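B12-binding domain-containing protein (Kitasatospora setae, PDB 6WTE) binds cobalamin and a [4Fe-4S] cluster and, as the radical SAM methylase TsrM, serves as a methyltransferase that works by non-radical catalysis. Local coordinates at residues 51-56 and 94-99; 60-65 and 135-140; 402-407 and 513-518; 423-428 and 449-454; 494-499 and 517-522. All blocks are in the same frame, centred on the assembly; numbering follows the deposited sequence.

In the fold
Contacts 1 and 2 lie in the cobalamin-binding domain and touch where Y55, F56 and A99 meet P61 and M62 just before strand 63-67; both are apolar helix packing without a hydrogen bond across. Contacts 3 and 5 sit 42 to 46 Å away, centre to centre, on the far side of the chain's centre from contact 2, and share P517 and T518: contact 3 is a buried pairing of strands through backbone bonds and water, and contact 5 packs the loop on helix 491-503 by aromatic and sulfur contacts. Contact 4, enclosed in the chain loop that contact 3 closes, is more superficial and carries a salt bridge. Contact 2 is buried; contacts 1, 4 and 5 partly so.

Contact 1: 51-56 and 94-99; sequences CLHEYF and RRLTDA. With EDO (1,2-ethanediol), chain F.
T97 OG1 accepts the backbone N-H of A99 at 2.9 Å and an N-H...O angle of 166°, closing an ST turn just past the helix 83-96, and the rest of the same side chain packs on F56. Because OG1 stands anti to the backbone N (chi1 179°), the methyl CG2 is the branch turned to the aromatic ring: it lies 3.5 Å from F56 CE1, oblique to the ring. Threonine thus serves twice, its hydroxyl shaping the turn and its methyl filling the apolar side. L96 takes the other end of the ring, with CB 3.8 Å from F56 CG and CD1 3.7 Å from F56 CD2, the two side chains crossing at about a right angle.

The two helices, 48-58 and 83-96, are neighbours in the Rossmann-like B12-binding domain, each following a strand of its central sheet, and L6 and I93 also meet F56.

L96 CD1 reaches on between two more residues of helix 48-58. It touches L52 CB at 3.8 Å, and it sits at the edge of the imidazole, in the ring plane, 3.9 Å from H53 CD2. One methyl, CD1, thus meets all three partners, and CD2 adds only a second approach to H53 CD2. H53 is exposed, and its NE2 hydrogen-bonds to E92 on helix 83-96, which helps fix the rotation of the ring beside the leucine. L52 itself continues inward to L39 and I93.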
# COMPACT_ATOMS: atom_id res chain seq x y z
N CYS A 51 -12.92 -5.30 -23.05
CA CYS A 51 -12.15 -4.06 -23.09
C CYS A 51 -10.80 -4.28 -23.77
O CYS A 51 -10.39 -3.49 -24.63
CB CYS A 51 -11.96 -3.52 -21.68
SG CYS A 51 -10.97 -2.02 -21.61
N LEU A 52 -10.10 -5.37 -23.41
CA LEU A 52 -8.81 -5.67 -24.03
C LEU A 52 -8.96 -5.98 -25.51
O LEU A 52 -8.15 -5.52 -26.33
CB LEU A 52 -8.15 -6.85 -23.32
CG LEU A 52 -7.68 -6.68 -21.88
CD1 LEU A 52 -7.00 -7.98 -21.45
CD2 LEU A 52 -6.73 -5.51 -21.74
N HIS A 53 -9.96 -6.79 -25.87
CA HIS A 53 -10.16 -7.15 -27.27
C HIS A 53 -10.37 -5.92 -28.14
O HIS A 53 -9.79 -5.81 -29.22
CB HIS A 53 -11.34 -8.10 -27.39
CG HIS A 53 -11.12 -9.42 -26.72
ND1 HIS A 53 -12.16 -10.27 -26.38
CD2 HIS A 53 -9.99 -10.03 -26.32
CE1 HIS A 53 -11.66 -11.35 -25.81
NE2 HIS A 53 -10.35 -11.23 -25.75
N GLU A 54 -11.19 -4.97 -27.67
CA GLU A 54 -11.39 -3.74 -28.42
C GLU A 54 -10.08 -2.98 -28.58
O GLU A 54 -9.74 -2.55 -29.69
CB GLU A 54 -12.44 -2.87 -27.74
CG GLU A 54 -13.82 -3.50 -27.64
CD GLU A 54 -14.76 -2.72 -26.73
OE1 GLU A 54 -14.28 -2.06 -25.79
OE2 GLU A 54 -15.99 -2.78 -26.95
N TYR A 55 -9.32 -2.83 -27.49
CA TYR A 55 -8.14 -1.97 -27.55
C TYR A 55 -7.10 -2.50 -28.54
O TYR A 55 -6.62 -1.76 -29.40
CB TYR A 55 -7.51 -1.79 -26.16
CG TYR A 55 -6.32 -0.87 -26.22
CD1 TYR A 55 -6.48 0.51 -26.16
CD2 TYR A 55 -5.03 -1.37 -26.40
CE1 TYR A 55 -5.39 1.36 -26.24
CE2 TYR A 55 -3.94 -0.52 -26.49
CZ TYR A 55 -4.13 0.84 -26.41
OH TYR A 55 -3.04 1.67 -26.50
N PHE A 56 -6.73 -3.77 -28.41
CA PHE A 56 -5.62 -4.30 -29.21
C PHE A 56 -5.99 -4.52 -30.67
O PHE A 56 -5.09 -4.65 -31.51
CB PHE A 56 -5.09 -5.58 -28.58
CG PHE A 56 -4.21 -5.33 -27.40
CD1 PHE A 56 -2.94 -4.81 -27.57
CD2 PHE A 56 -4.65 -5.58 -26.11
CE1 PHE A 56 -2.12 -4.55 -26.49
CE2 PHE A 56 -3.84 -5.33 -25.03
CZ PHE A 56 -2.57 -4.82 -25.22
N ARG A 94 -1.00 -10.98 -23.53
CA ARG A 94 0.04 -11.59 -24.35
C ARG A 94 -0.53 -12.42 -25.49
O ARG A 94 0.20 -12.71 -26.44
CB ARG A 94 0.97 -12.44 -23.47
CG ARG A 94 1.70 -11.60 -22.44
CD ARG A 94 2.65 -12.41 -21.59
NE ARG A 94 3.80 -12.90 -22.34
CZ ARG A 94 4.86 -12.16 -22.65
NH1 ARG A 94 4.91 -10.88 -22.29
NH2 ARG A 94 5.87 -12.68 -23.33
N ARG A 95 -1.80 -12.81 -25.41
CA ARG A 95 -2.46 -13.43 -26.56
C ARG A 95 -2.78 -12.42 -27.65
O ARG A 95 -2.96 -12.81 -28.81
CB ARG A 95 -3.74 -14.15 -26.13
CG ARG A 95 -3.50 -15.40 -25.29
CD ARG A 95 -4.76 -16.26 -25.17
NE ARG A 95 -4.68 -17.20 -24.06
CZ ARG A 95 -5.73 -17.76 -23.46
NH1 ARG A 95 -6.96 -17.46 -23.86
NH2 ARG A 95 -5.55 -18.61 -22.46
N LEU A 96 -2.83 -11.13 -27.31
CA LEU A 96 -3.29 -10.08 -28.21
C LEU A 96 -2.18 -9.23 -28.78
O LEU A 96 -2.41 -8.52 -29.77
CB LEU A 96 -4.29 -9.17 -27.47
CG LEU A 96 -5.53 -9.87 -26.89
CD1 LEU A 96 -6.31 -8.92 -25.98
CD2 LEU A 96 -6.42 -10.38 -28.01
N THR A 97 -0.98 -9.26 -28.20
CA THR A 97 0.12 -8.44 -28.68
C THR A 97 1.43 -9.16 -28.40
O THR A 97 1.55 -9.92 -27.44
CB THR A 97 0.13 -7.05 -28.02
OG1 THR A 97 1.25 -6.30 -28.51
CG2 THR A 97 0.25 -7.18 -26.50
N ASP A 98 2.42 -8.91 -29.27
CA ASP A 98 3.79 -9.35 -29.02
C ASP A 98 4.64 -8.24 -28.41
O ASP A 98 5.85 -8.45 -28.20
CB ASP A 98 4.43 -9.87 -30.31
CG ASP A 98 3.78 -11.16 -30.80
OD1 ASP A 98 3.44 -12.02 -29.96
OD2 ASP A 98 3.60 -11.31 -32.02
N ALA A 99 4.05 -7.08 -28.12
CA ALA A 99 4.80 -6.03 -27.46
C ALA A 99 5.29 -6.52 -26.10
O ALA A 99 4.59 -7.29 -25.44
CB ALA A 99 3.93 -4.78 -27.27
C1 EDO F . -0.19 -11.77 -30.95
O1 EDO F . -0.90 -11.54 -32.18
C2 EDO F . 0.24 -13.23 -30.88
O2 EDO F . 1.56 -13.31 -30.35

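Contact 2: 60-65 and 135-140; sequences SPMLVG and ELATAI
M62 is the first residue of 60-65 to meet helix 130-141. Its backbone O lies 3.3 Å from I140 CG2, and its side chain turns back over the same helix. CG occupies the position between the backbone N and the carbonyl carbon (chi1 51°), and a further bend at chi2 sets SD 4.0 Å from I140 CG2. The terminal CE then ends near the helix backbone, 3.8 Å from A137 O and 4.1 Å from A137 CB. A flexible, unbranched methionine can follow such a bent path, whereas the beta-branched I140 offers its CG2 close to the helix backbone.

L63 comes next and directs its side chain to the helix. CD2 packs on A137, 3.9 Å from the CA, while CD1 reaches L136 CD2 at 4.1 Å, the two leucines crossing at about a right angle. An alanine on the helix side keeps the approach close, the CA atoms of L63 and A137 standing 6.7 Å apart.

V64 turns its side chain to L6, and its backbone bonds to P100 and V102, as M62 and L63 bond to L4 and L6. Strand 63-67 is therefore held between strands 4-9 and 101-104. The side chain of L136 lies about 6 Å from the bound cobalamin. A helix packed on one face of a parallel sheet, beside the strand whose G65 touches the cofactor, is typical of the Rossmann-like fold of B12-binding domains.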
# COMPACT_ATOMS: atom_id res chain seq x y z
N SER A 60 -1.74 -0.63 -31.42
CA SER A 60 -0.57 -1.49 -31.36
C SER A 60 0.52 -0.76 -30.59
O SER A 60 1.48 -0.25 -31.17
CB SER A 60 -0.09 -1.89 -32.76
OG SER A 60 -1.10 -2.58 -33.47
N PRO A 61 0.41 -0.70 -29.26
CA PRO A 61 1.47 -0.07 -28.47
C PRO A 61 2.76 -0.87 -28.59
O PRO A 61 2.75 -2.08 -28.80
CB PRO A 61 0.92 -0.12 -27.04
CG PRO A 61 -0.03 -1.28 -27.05
CD PRO A 61 -0.66 -1.26 -28.42
N MET A 62 3.89 -0.17 -28.47
CA MET A 62 5.17 -0.85 -28.55
C MET A 62 5.68 -1.31 -27.19
O MET A 62 6.68 -2.02 -27.13
CB MET A 62 6.22 0.04 -29.22
CG MET A 62 6.34 1.44 -28.66
SD MET A 62 7.49 1.53 -27.27
CE MET A 62 7.25 3.23 -26.76
N LEU A 63 4.98 -0.95 -26.11
CA LEU A 63 5.32 -1.37 -24.76
C LEU A 63 4.03 -1.37 -23.94
O LEU A 63 3.20 -0.46 -24.09
CB LEU A 63 6.35 -0.43 -24.13
CG LEU A 63 6.76 -0.63 -22.67
CD1 LEU A 63 7.42 -2.00 -22.45
CD2 LEU A 63 7.69 0.50 -22.23
N VAL A 64 3.85 -2.40 -23.11
CA VAL A 64 2.67 -2.53 -22.27
C VAL A 64 3.14 -2.61 -20.82
O VAL A 64 3.88 -3.53 -20.46
CB VAL A 64 1.83 -3.77 -22.64
CG1 VAL A 64 0.64 -3.92 -21.71
CG2 VAL A 64 1.37 -3.70 -24.10
N GLY A 65 2.72 -1.65 -20.01
CA GLY A 65 3.01 -1.66 -18.59
C GLY A 65 1.78 -2.08 -17.81
O GLY A 65 0.66 -1.69 -18.14
N GLU A 135 13.31 5.29 -19.80
CA GLU A 135 14.47 4.72 -20.48
C GLU A 135 14.09 3.44 -21.21
O GLU A 135 14.54 3.21 -22.33
CB GLU A 135 15.60 4.47 -19.47
CG GLU A 135 16.14 5.75 -18.86
CD GLU A 135 17.45 5.57 -18.11
OE1 GLU A 135 18.09 4.50 -18.26
OE2 GLU A 135 17.83 6.50 -17.37
N LEU A 136 13.23 2.62 -20.60
CA LEU A 136 12.77 1.40 -21.26
C LEU A 136 11.99 1.72 -22.52
O LEU A 136 12.25 1.15 -23.59
CB LEU A 136 11.93 0.57 -20.29
CG LEU A 136 11.35 -0.75 -20.83
CD1 LEU A 136 12.45 -1.72 -21.27
CD2 LEU A 136 10.43 -1.40 -19.80
N ALA A 137 11.04 2.65 -22.43
CA ALA A 137 10.27 3.04 -23.61
C ALA A 137 11.18 3.58 -24.71
O ALA A 137 10.95 3.32 -25.89
CB ALA A 137 9.21 4.08 -23.23
N THR A 138 12.23 4.32 -24.33
CA THR A 138 13.16 4.82 -25.33
C THR A 138 13.90 3.68 -26.01
O THR A 138 14.02 3.65 -27.24
CB THR A 138 14.14 5.81 -24.70
OG1 THR A 138 13.43 6.93 -24.17
CG2 THR A 138 15.14 6.30 -25.74
N ALA A 139 14.39 2.71 -25.22
CA ALA A 139 15.12 1.59 -25.80
C ALA A 139 14.23 0.78 -26.75
O ALA A 139 14.64 0.45 -27.87
CB ALA A 139 15.68 0.70 -24.69
N ILE A 140 13.01 0.45 -26.31
CA ILE A 140 12.11 -0.35 -27.14
C ILE A 140 11.77 0.40 -28.43
O ILE A 140 11.87 -0.15 -29.53
CB ILE A 140 10.84 -0.73 -26.35
CG1 ILE A 140 11.20 -1.42 -25.03
CG2 ILE A 140 9.93 -1.61 -27.20
CD1 ILE A 140 12.03 -2.67 -25.19

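Contact 3: 402-407 and 513-518; sequences ATVTGF and RVMLPT. With EDO (1,2-ethanediol), chain K.
Backbone hydrogen bonds tie T405 and F407 to R513 and M515 in parallel register. T405 N donates to R513 O at 3.0 Å, M515 N to T405 O at 2.9 Å with the donor tilted 29° from the carbonyl plane, and F407 N to M515 O at 2.9 Å, nearly along the C=O axis (177°). CA-H...O contacts from V404, G406 and V514 fill in between. G406 has no side chain, which lets M515 CB come close to its CA.

Strand 404-412 follows and pairs with 373-380 in the parallel sheet of the radical SAM core, a partial TIM barrel; the short strand 514-515 thus extends the sheet from a later part of the chain. Helix 387-398 covers the face of T405 and V514, with M398 touching both.

Apolar contacts seal the strand pair. V404, beta-branched as suits an extended strand, rests its CG1 3.8 Å from M515 CG. F407 and L516 lie side by side pointing the same way, CD2 to CD2 at 3.5 Å, and V514 CG1 faces the edge of the F407 ring.

Buried polar groups are served by two waters. Water 1 is 2.7 Å from T405 OG1, and accepts from A402 N. Water 2 lies 2.6 Å from T405 OG1 and accepts from R513 NH1 at 3.1 Å. The long, extended arginine reaches these buried waters, and its NH2 donates to M398 O.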
# COMPACT_ATOMS: atom_id res chain seq x y z
N ALA A 402 -10.09 7.91 20.74
CA ALA A 402 -9.90 8.24 19.34
C ALA A 402 -11.23 8.11 18.60
O ALA A 402 -12.11 7.36 19.01
CB ALA A 402 -8.86 7.34 18.70
N THR A 403 -11.37 8.86 17.51
CA THR A 403 -12.61 8.77 16.75
C THR A 403 -12.90 7.33 16.37
O THR A 403 -14.01 6.83 16.57
CB THR A 403 -12.54 9.64 15.48
OG1 THR A 403 -12.06 10.94 15.81
CG2 THR A 403 -13.93 9.74 14.85
N VAL A 404 -11.89 6.65 15.83
CA VAL A 404 -11.97 5.24 15.52
C VAL A 404 -10.70 4.58 16.03
O VAL A 404 -9.61 5.16 15.94
CB VAL A 404 -12.14 4.99 14.00
CG1 VAL A 404 -12.14 3.50 13.69
CG2 VAL A 404 -13.44 5.63 13.50
N THR A 405 -10.84 3.38 16.58
CA THR A 405 -9.70 2.55 16.97
C THR A 405 -9.78 1.26 16.17
O THR A 405 -10.77 0.53 16.28
CB THR A 405 -9.71 2.29 18.47
OG1 THR A 405 -9.94 3.53 19.15
CG2 THR A 405 -8.37 1.72 18.93
N GLY A 406 -8.75 0.98 15.39
CA GLY A 406 -8.73 -0.18 14.51
C GLY A 406 -7.75 -1.21 15.03
O GLY A 406 -6.63 -0.88 15.42
N PHE A 407 -8.18 -2.47 15.02
CA PHE A 407 -7.36 -3.59 15.48
C PHE A 407 -7.15 -4.58 14.35
O PHE A 407 -8.09 -4.93 13.63
CB PHE A 407 -8.01 -4.29 16.67
CG PHE A 407 -8.28 -3.40 17.83
CD1 PHE A 407 -7.28 -3.11 18.75
CD2 PHE A 407 -9.53 -2.83 18.01
CE1 PHE A 407 -7.52 -2.28 19.82
CE2 PHE A 407 -9.78 -2.00 19.09
CZ PHE A 407 -8.77 -1.72 20.00
N ARG A 513 -17.31 2.70 17.82
CA ARG A 513 -16.07 3.43 17.59
C ARG A 513 -14.86 2.53 17.39
O ARG A 513 -13.73 3.01 17.47
CB ARG A 513 -15.80 4.42 18.73
CG ARG A 513 -15.52 3.82 20.11
CD ARG A 513 -15.25 4.95 21.12
NE ARG A 513 -14.98 4.50 22.49
CZ ARG A 513 -13.76 4.38 23.01
NH1 ARG A 513 -12.68 4.66 22.29
NH2 ARG A 513 -13.62 3.97 24.27
N VAL A 514 -15.07 1.24 17.10
CA VAL A 514 -13.96 0.33 16.86
C VAL A 514 -14.15 -0.37 15.53
O VAL A 514 -15.28 -0.62 15.08
CB VAL A 514 -13.80 -0.73 17.97
CG1 VAL A 514 -13.64 -0.06 19.32
CG2 VAL A 514 -14.97 -1.69 17.97
N MET A 515 -13.03 -0.70 14.90
CA MET A 515 -12.97 -1.55 13.72
C MET A 515 -12.18 -2.79 14.08
O MET A 515 -10.99 -2.70 14.41
CB MET A 515 -12.33 -0.82 12.55
CG MET A 515 -13.21 0.25 11.94
SD MET A 515 -12.43 0.90 10.46
CE MET A 515 -13.68 2.03 9.85
N LEU A 516 -12.83 -3.95 14.02
CA LEU A 516 -12.24 -5.23 14.37
C LEU A 516 -12.21 -6.14 13.16
O LEU A 516 -13.04 -5.99 12.25
CB LEU A 516 -13.06 -5.91 15.48
CG LEU A 516 -13.11 -5.19 16.82
CD1 LEU A 516 -14.30 -5.67 17.63
CD2 LEU A 516 -11.84 -5.47 17.57
N PRO A 517 -11.28 -7.09 13.11
CA PRO A 517 -11.32 -8.08 12.04
C PRO A 517 -12.53 -8.97 12.21
O PRO A 517 -12.99 -9.24 13.32
CB PRO A 517 -10.02 -8.86 12.22
CG PRO A 517 -9.68 -8.68 13.65
CD PRO A 517 -10.17 -7.32 14.05
N THR A 518 -13.07 -9.43 11.08
CA THR A 518 -14.22 -10.32 11.10
C THR A 518 -13.99 -11.43 10.08
O THR A 518 -13.25 -11.27 9.11
CB THR A 518 -15.52 -9.60 10.75
OG1 THR A 518 -15.36 -8.91 9.51
CG2 THR A 518 -15.89 -8.61 11.83
C1 EDO K . -14.35 12.28 17.53
O1 EDO K . -13.00 11.97 17.91
C2 EDO K . -14.46 13.79 17.40
O2 EDO K . -15.76 14.11 16.89
O HOH W 1 -9.67 5.01 21.37
O HOH W 2 -12.31 4.69 19.22

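Contact 4: 423-428 and 449-454; sequences IAEQCA and PLRMCA. With EDO (1,2-ethanediol), chain J.
E425 runs from the last turns of helix 418-427 to P449 and R451. From CB, CG lies beside the backbone N, and a bend at chi2 (-59°) turns CD toward the opposing loop. The carboxylate then splits its work. OE1 accepts from R451 NH2 at 3.0 Å and 156°, through its syn lone pair and in the guanidinium plane. OE2 pairs with R451 NH1 at a doubtfully short distance, and also lies 3.4 Å from P449 CB. The two flat groups are only 8° from coplanar, as in a bidentate carboxylate-guanidinium salt bridge. An alanine in place of E425 would probably leave the R451 guanidinium without its carboxylate mate and free to swing.

This helix follows barrel strand 404-412 in the radical SAM core; the partner is a loop with a short 3-10 turn, closed by M452 N to P449 O at 2.8 Å. Proline, its phi restricted by the ring, suits the entry to that turn, and the ring covers the helix end: CG lies 3.4 Å from A424 O, and CD 4.0 Å from A428 CA. A428, the first residue beyond the helix, has positive phi, and M452 CE reaches its carbonyl O at 3.5 Å.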
# COMPACT_ATOMS: atom_id res chain seq x y z
N ILE A 423 12.56 -14.92 10.21
CA ILE A 423 11.86 -16.20 10.26
C ILE A 423 12.47 -17.19 9.28
O ILE A 423 12.60 -18.38 9.57
CB ILE A 423 10.35 -15.99 10.04
CG1 ILE A 423 9.75 -15.34 11.29
CG2 ILE A 423 9.67 -17.31 9.75
CD1 ILE A 423 8.36 -14.80 11.10
N ALA A 424 12.89 -16.71 8.10
CA ALA A 424 13.62 -17.58 7.18
C ALA A 424 14.93 -18.07 7.79
O ALA A 424 15.30 -19.24 7.63
CB ALA A 424 13.88 -16.86 5.86
N GLU A 425 15.64 -17.19 8.50
CA GLU A 425 16.85 -17.61 9.21
C GLU A 425 16.56 -18.72 10.21
O GLU A 425 17.33 -19.67 10.33
CB GLU A 425 17.49 -16.42 9.93
CG GLU A 425 18.21 -15.44 9.03
CD GLU A 425 19.33 -16.08 8.23
OE1 GLU A 425 19.98 -17.01 8.75
OE2 GLU A 425 19.57 -15.63 7.09
N GLN A 426 15.45 -18.60 10.94
CA GLN A 426 15.12 -19.61 11.93
C GLN A 426 14.84 -20.96 11.27
O GLN A 426 15.15 -22.01 11.85
CB GLN A 426 13.92 -19.16 12.76
CG GLN A 426 14.21 -17.94 13.60
CD GLN A 426 12.99 -17.42 14.30
OE1 GLN A 426 11.91 -18.02 14.23
NE2 GLN A 426 13.14 -16.30 14.99
N CYS A 427 14.27 -20.94 10.07
CA CYS A 427 14.05 -22.18 9.33
C CYS A 427 15.37 -22.74 8.80
O CYS A 427 15.57 -23.96 8.80
CB CYS A 427 13.09 -21.94 8.16
SG CYS A 427 11.40 -21.55 8.65
N ALA A 428 16.26 -21.86 8.33
CA ALA A 428 17.57 -22.26 7.80
C ALA A 428 17.44 -23.35 6.73
O ALA A 428 18.37 -24.14 6.52
CB ALA A 428 18.52 -22.71 8.91
N PRO A 449 16.59 -18.93 3.75
CA PRO A 449 17.18 -17.59 3.67
C PRO A 449 17.70 -17.33 2.26
O PRO A 449 18.03 -18.25 1.51
CB PRO A 449 18.34 -17.65 4.68
CG PRO A 449 18.00 -18.78 5.58
CD PRO A 449 17.27 -19.78 4.74
N LEU A 450 17.78 -16.04 1.93
CA LEU A 450 18.16 -15.62 0.58
C LEU A 450 19.46 -16.26 0.12
O LEU A 450 19.57 -16.69 -1.04
CB LEU A 450 18.27 -14.10 0.52
CG LEU A 450 18.91 -13.53 -0.75
CD1 LEU A 450 18.06 -13.81 -1.98
CD2 LEU A 450 19.15 -12.04 -0.60
N ARG A 451 20.46 -16.35 1.00
CA ARG A 451 21.75 -16.89 0.59
C ARG A 451 21.68 -18.37 0.24
O ARG A 451 22.60 -18.90 -0.38
CB ARG A 451 22.80 -16.67 1.68
CG ARG A 451 22.53 -17.45 2.95
CD ARG A 451 23.52 -17.08 4.04
NE ARG A 451 23.28 -17.85 5.26
CZ ARG A 451 22.31 -17.58 6.13
NH1 ARG A 451 21.49 -16.56 5.91
NH2 ARG A 451 22.16 -18.33 7.21
N MET A 452 20.62 -19.06 0.65
CA MET A 452 20.43 -20.45 0.30
C MET A 452 19.57 -20.64 -0.94
O MET A 452 19.35 -21.79 -1.35
CB MET A 452 19.79 -21.21 1.46
CG MET A 452 20.63 -21.26 2.71
SD MET A 452 19.83 -22.32 3.92
CE MET A 452 20.83 -21.98 5.37
N CYS A 453 19.08 -19.56 -1.54
CA CYS A 453 18.24 -19.66 -2.72
C CYS A 453 19.08 -19.48 -3.98
O CYS A 453 20.07 -18.75 -4.00
CB CYS A 453 17.12 -18.62 -2.69
SG CYS A 453 15.99 -18.87 -1.30
N ALA A 454 18.66 -20.16 -5.05
CA ALA A 454 19.36 -20.08 -6.32
C ALA A 454 19.10 -18.77 -7.05
O ALA A 454 19.88 -18.42 -7.94
CB ALA A 454 18.97 -21.25 -7.22
C1 EDO J . 10.85 -13.19 15.50
O1 EDO J . 11.21 -12.99 14.13
C2 EDO J . 10.18 -14.55 15.65
O2 EDO J . 10.81 -15.24 16.74

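Contact 5: 494-499 and 517-522; sequences RWHGAV and PTVEGM
H496 and V499, on one side of helix 491-503, face a chain segment that runs past them and then folds into a type II turn. CA-CA distances are 6.7 Å for H496 and V519 and 6.5 Å for V499 and P517. M522 N donates to V519 O at 3.1 Å to close the turn, and G521 takes the positive phi (99°) that its third position favours in a glycine.

V519 CG2 sits over the centre of the H496 imidazole, 3.8 Å from its centroid and 8° off the ring normal, a CH-pi contact. Chi1 of H496 (-169°, CG anti to the backbone N) carries CG toward the turn, and the ring beyond it presents a face to a methyl of the beta-branched valine. M522 SD approaches the same ring obliquely, 5.2 Å from the centroid. An alanine at H496 would probably leave V519 CG2 without the ring face it sits over and open a gap there.

V499 CG1 is the other meeting point: it lies 3.5 Å from M522 SD and 3.1 Å from P517 O, a tight fit of a methyl against a carbonyl. The sulfur also receives a weak bond from V519 N at 3.5 Å, so M522 folds back over its own turn. A long, polarisable thioether suits this mixed setting.

Helix 491-503 continues to W503, whose NE1 hydrogen-bonds to P517 O and whose side chain touches T518 and M522. P517, at the start of the loop, and V499 of the helix meet the same residue, L409 of strand 404-412.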
# COMPACT_ATOMS: atom_id res chain seq x y z
N ARG A 494 -8.71 -22.00 13.68
CA ARG A 494 -7.86 -21.32 14.65
C ARG A 494 -7.91 -19.81 14.46
O ARG A 494 -7.94 -19.06 15.44
CB ARG A 494 -6.42 -21.82 14.54
CG ARG A 494 -6.23 -23.27 14.93
CD ARG A 494 -4.76 -23.54 15.24
NE ARG A 494 -4.45 -24.97 15.26
CZ ARG A 494 -4.60 -25.76 16.32
NH1 ARG A 494 -4.28 -27.04 16.24
NH2 ARG A 494 -5.05 -25.26 17.46
N TRP A 495 -7.90 -19.35 13.20
CA TRP A 495 -8.03 -17.92 12.96
C TRP A 495 -9.36 -17.41 13.49
O TRP A 495 -9.43 -16.33 14.08
CB TRP A 495 -7.90 -17.61 11.47
CG TRP A 495 -6.51 -17.58 10.93
CD1 TRP A 495 -5.98 -18.40 9.97
CD2 TRP A 495 -5.45 -16.67 11.30
NE1 TRP A 495 -4.67 -18.06 9.72
CE2 TRP A 495 -4.32 -17.01 10.52
CE3 TRP A 495 -5.35 -15.62 12.21
CZ2 TRP A 495 -3.11 -16.33 10.64
CZ3 TRP A 495 -4.15 -14.94 12.32
CH2 TRP A 495 -3.05 -15.30 11.54
N HIS A 496 -10.43 -18.18 13.28
CA HIS A 496 -11.75 -17.78 13.76
C HIS A 496 -11.74 -17.60 15.28
O HIS A 496 -12.26 -16.61 15.80
CB HIS A 496 -12.79 -18.82 13.33
CG HIS A 496 -14.22 -18.39 13.53
ND1 HIS A 496 -14.62 -17.55 14.55
CD2 HIS A 496 -15.34 -18.72 12.85
CE1 HIS A 496 -15.92 -17.37 14.48
NE2 HIS A 496 -16.38 -18.06 13.46
N GLY A 497 -11.15 -18.56 15.99
CA GLY A 497 -11.08 -18.45 17.44
C GLY A 497 -10.28 -17.25 17.89
O GLY A 497 -10.63 -16.59 18.87
N ALA A 498 -9.18 -16.95 17.19
CA ALA A 498 -8.36 -15.81 17.56
C ALA A 498 -9.12 -14.50 17.34
O ALA A 498 -9.03 -13.58 18.16
CB ALA A 498 -7.06 -15.81 16.76
N VAL A 499 -9.86 -14.40 16.24
CA VAL A 499 -10.65 -13.21 15.99
C VAL A 499 -11.75 -13.08 17.03
O VAL A 499 -12.03 -11.98 17.53
CB VAL A 499 -11.22 -13.23 14.56
CG1 VAL A 499 -12.17 -12.07 14.35
CG2 VAL A 499 -10.10 -13.18 13.53
N PRO A 517 -11.28 -7.09 13.11
CA PRO A 517 -11.32 -8.08 12.04
C PRO A 517 -12.53 -8.97 12.21
O PRO A 517 -12.99 -9.24 13.32
CB PRO A 517 -10.02 -8.86 12.22
CG PRO A 517 -9.68 -8.68 13.65
CD PRO A 517 -10.17 -7.32 14.05
N THR A 518 -13.07 -9.43 11.08
CA THR A 518 -14.22 -10.32 11.10
C THR A 518 -13.99 -11.43 10.08
O THR A 518 -13.25 -11.27 9.11
CB THR A 518 -15.52 -9.60 10.75
OG1 THR A 518 -15.36 -8.91 9.51
CG2 THR A 518 -15.89 -8.61 11.83
N VAL A 519 -14.66 -12.56 10.33
CA VAL A 519 -14.76 -13.65 9.37
C VAL A 519 -16.24 -13.92 9.17
O VAL A 519 -17.08 -13.29 9.83
CB VAL A 519 -14.01 -14.91 9.85
CG1 VAL A 519 -12.52 -14.63 9.95
CG2 VAL A 519 -14.56 -15.38 11.19
N GLU A 520 -16.58 -14.84 8.27
CA GLU A 520 -17.97 -15.17 7.99
C GLU A 520 -18.73 -15.52 9.27
O GLU A 520 -18.25 -16.30 10.10
CB GLU A 520 -18.05 -16.34 7.00
CG GLU A 520 -17.68 -15.98 5.57
CD GLU A 520 -16.18 -15.78 5.37
OE1 GLU A 520 -15.39 -16.05 6.31
OE2 GLU A 520 -15.79 -15.36 4.26
N GLY A 521 -19.92 -14.95 9.41
CA GLY A 521 -20.76 -15.16 10.56
C GLY A 521 -20.69 -14.07 11.61
O GLY A 521 -21.58 -13.99 12.46
N MET A 522 -19.66 -13.23 11.56
CA MET A 522 -19.46 -12.22 12.59
C MET A 522 -20.19 -10.93 12.24
O MET A 522 -20.56 -10.69 11.09
CB MET A 522 -17.97 -11.96 12.79
CG MET A 522 -17.17 -13.22 13.08
SD MET A 522 -15.52 -12.86 13.70
CE MET A 522 -15.93 -12.01 15.21